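Local coordinates for conserved domain protein (Streptococcus pneumoniae, PDB 4IAJ) that is of unknown function but folds as a small alpha+beta domain of the DUF4649 family, seen here in an assembly of eight chains, at residues 7-12 / 60-65. Numbering follows the deposited sequence.
Sequences IEITYI and GTYGDI. With EDO (1,2-ethanediol), chain P.
Ile-9 and Tyr-11 of strand 7-12 meet Tyr-62 and Ile-65 in a small alpha+beta fold, an example of an antiparallel sheet covered on one face by helices and the turn that leads into one of them. Ile-9, Tyr-62 and Ile-65 are buried, while Tyr-11 lies at the more open end of the contact. Strand 7-12 is an inner strand, paired with strands 18-23 and 46-51, whereas residues 60-65 run into helix 65-71; what joins them is apolar contact between side chains. Ile-9 and Tyr-62 carry most of it. With CG of Tyr-62 anti to the backbone N (chi1 -177°), its ring is carried to the strand and lies across Ile-9 at roughly a right angle. Both branches of Ile-9 meet the CD2-CE2 bond of that ring: CG2 lies 3.7 Å from Tyr-62 CD2, and the longer arm brings CD1 to 3.7 Å from Tyr-62 CE2. Ile-65 approaches Ile-9 tip to tip, its CD1 within 3.7 Å of both Ile-9 CG2 and Ile-9 CD1, so the methyl fits against the two branches at once. Phe-29 of helix 26-35 also packs on Ile-65, and Leu-49 on Ile-9, continuing the core. Tyr-11 adds a second aromatic ring. Its chi1 of 59° swings the ring over its own backbone, bringing Tyr-11 CD2 to 3.7 Å from Tyr-62 CD2; the two planes are steeply inclined, at 81°, with centroids 5.5 Å apart. The turn at residues 61-64 is shaped by an ST motif, in which Thr-61 OG1 accepts a bent bond from Asp-64 N at 3.3 Å. That same hydroxyl also shares a hydrogen bond with an ethanediol, probably from the crystallisation liquor, Thr-61 OG1 lying 2.7 Å from its O1.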
loop_
_atom_site.group_PDB
_atom_site.type_symbol
_atom_site.label_atom_id
_atom_site.label_comp_id
_atom_site.label_asym_id
_atom_site.label_seq_id
_atom_site.Cartn_x
_atom_site.Cartn_y
_atom_site.Cartn_z
ATOM N N ILE B 7 17.021 -7.108 -21.529
ATOM C CA ILE B 7 17.038 -6.106 -20.452
ATOM C C ILE B 7 17.704 -6.636 -19.174
ATOM O O ILE B 7 17.365 -7.710 -18.691
ATOM C CB ILE B 7 15.628 -5.578 -20.130
ATOM C CG1 ILE B 7 15.031 -4.940 -21.376
ATOM C CG2 ILE B 7 15.682 -4.545 -19.013
ATOM C CD1 ILE B 7 13.659 -4.345 -21.180
ATOM N N GLU B 8 18.682 -5.881 -18.673
ATOM C CA GLU B 8 19.305 -6.126 -17.385
ATOM C C GLU B 8 19.280 -4.825 -16.617
ATOM O O GLU B 8 19.582 -3.775 -17.168
ATOM C CB GLU B 8 20.736 -6.616 -17.538
ATOM C CG GLU B 8 20.823 -7.950 -18.262
ATOM C CD GLU B 8 22.093 -8.742 -17.954
ATOM O OE1 GLU B 8 22.903 -8.305 -17.098
ATOM O OE2 GLU B 8 22.268 -9.819 -18.571
ATOM N N ILE B 9 18.871 -4.887 -15.358
ATOM C CA ILE B 9 18.764 -3.692 -14.537
ATOM C C ILE B 9 19.483 -3.932 -13.216
ATOM O O ILE B 9 19.220 -4.919 -12.538
ATOM C CB ILE B 9 17.308 -3.319 -14.236
ATOM C CG1 ILE B 9 16.487 -3.168 -15.528
ATOM C CG2 ILE B 9 17.256 -2.039 -13.421
ATOM C CD1 ILE B 9 14.987 -3.099 -15.281
ATOM N N THR B 10 20.392 -3.033 -12.851
ATOM C CA THR B 10 21.060 -3.142 -11.570
ATOM C C THR B 10 20.691 -1.912 -10.748
ATOM O O THR B 10 20.725 -0.791 -11.235
ATOM C CB THR B 10 22.579 -3.283 -11.711
ATOM O OG1 THR B 10 22.898 -4.502 -12.399
ATOM C CG2 THR B 10 23.227 -3.331 -10.353
ATOM N N TYR B 11 20.286 -2.142 -9.511
ATOM C CA TYR B 11 19.863 -1.061 -8.633
ATOM C C TYR B 11 20.426 -1.287 -7.248
ATOM O O TYR B 11 20.953 -2.365 -6.945
ATOM C CB TYR B 11 18.340 -0.939 -8.621
ATOM C CG TYR B 11 17.627 -2.172 -8.178
ATOM C CD1 TYR B 11 17.467 -2.465 -6.834
ATOM C CD2 TYR B 11 17.108 -3.045 -9.106
ATOM C CE1 TYR B 11 16.802 -3.621 -6.431
ATOM C CE2 TYR B 11 16.445 -4.182 -8.720
ATOM C CZ TYR B 11 16.304 -4.477 -7.393
ATOM O OH TYR B 11 15.641 -5.630 -7.056
ATOM N N ILE B 12 20.352 -0.249 -6.426
ATOM C CA ILE B 12 20.893 -0.281 -5.066
ATOM C C ILE B 12 19.736 -0.265 -4.115
ATOM O O ILE B 12 18.938 0.666 -4.160
ATOM C CB ILE B 12 21.770 0.944 -4.737
ATOM C CG1 ILE B 12 22.752 1.242 -5.878
ATOM C CG2 ILE B 12 22.499 0.731 -3.412
ATOM C CD1 ILE B 12 23.736 0.137 -6.167
ATOM N N GLY B 60 17.687 7.686 -12.849
ATOM C CA GLY B 60 16.358 7.677 -12.296
ATOM C C GLY B 60 16.134 6.421 -11.496
ATOM O O GLY B 60 17.077 5.636 -11.261
ATOM N N THR B 61 14.888 6.270 -11.060
ATOM C CA THR B 61 14.457 5.152 -10.245
ATOM C C THR B 61 14.086 3.975 -11.113
ATOM O O THR B 61 13.843 4.114 -12.325
ATOM C CB THR B 61 13.207 5.492 -9.416
ATOM O OG1 THR B 61 12.153 5.886 -10.302
ATOM C CG2 THR B 61 13.478 6.608 -8.449
ATOM N N TYR B 62 14.022 2.806 -10.477
ATOM C CA TYR B 62 13.602 1.599 -11.147
ATOM C C TYR B 62 12.193 1.793 -11.686
ATOM O O TYR B 62 11.912 1.432 -12.807
ATOM C CB TYR B 62 13.638 0.412 -10.182
ATOM C CG TYR B 62 13.287 -0.913 -10.812
ATOM C CD1 TYR B 62 11.950 -1.262 -11.043
ATOM C CD2 TYR B 62 14.273 -1.816 -11.187
ATOM C CE1 TYR B 62 11.619 -2.460 -11.636
ATOM C CE2 TYR B 62 13.940 -3.026 -11.775
ATOM C CZ TYR B 62 12.608 -3.338 -11.987
ATOM O OH TYR B 62 12.277 -4.532 -12.582
ATOM N N GLY B 63 11.324 2.383 -10.875
ATOM C CA GLY B 63 9.927 2.594 -11.238
ATOM C C GLY B 63 9.714 3.422 -12.481
ATOM O O GLY B 63 8.744 3.225 -13.168
ATOM N N ASP B 64 10.639 4.332 -12.782
ATOM C CA ASP B 64 10.514 5.195 -13.969
ATOM C C ASP B 64 11.119 4.621 -15.253
ATOM O O ASP B 64 11.053 5.261 -16.317
ATOM C CB ASP B 64 11.171 6.549 -13.692
ATOM C CG ASP B 64 10.314 7.452 -12.855
ATOM O OD1 ASP B 64 9.081 7.258 -12.817
ATOM O OD2 ASP B 64 10.872 8.392 -12.257
ATOM N N ILE B 65 11.701 3.430 -15.183
ATOM C CA ILE B 65 12.264 2.803 -16.385
ATOM C C ILE B 65 11.229 2.508 -17.458
ATOM O O ILE B 65 11.456 2.798 -18.633
ATOM C CB ILE B 65 13.022 1.502 -16.084
ATOM C CG1 ILE B 65 14.248 1.787 -15.224
ATOM C CG2 ILE B 65 13.480 0.857 -17.397
ATOM C CD1 ILE B 65 14.936 0.530 -14.727
HETATM C C1 EDO P . 8.876 5.577 -8.037
HETATM O O1 EDO P . 9.639 5.931 -9.198
HETATM C C2 EDO P . 7.545 4.904 -8.377
HETATM O O2 EDO P . 7.455 4.487 -9.750
#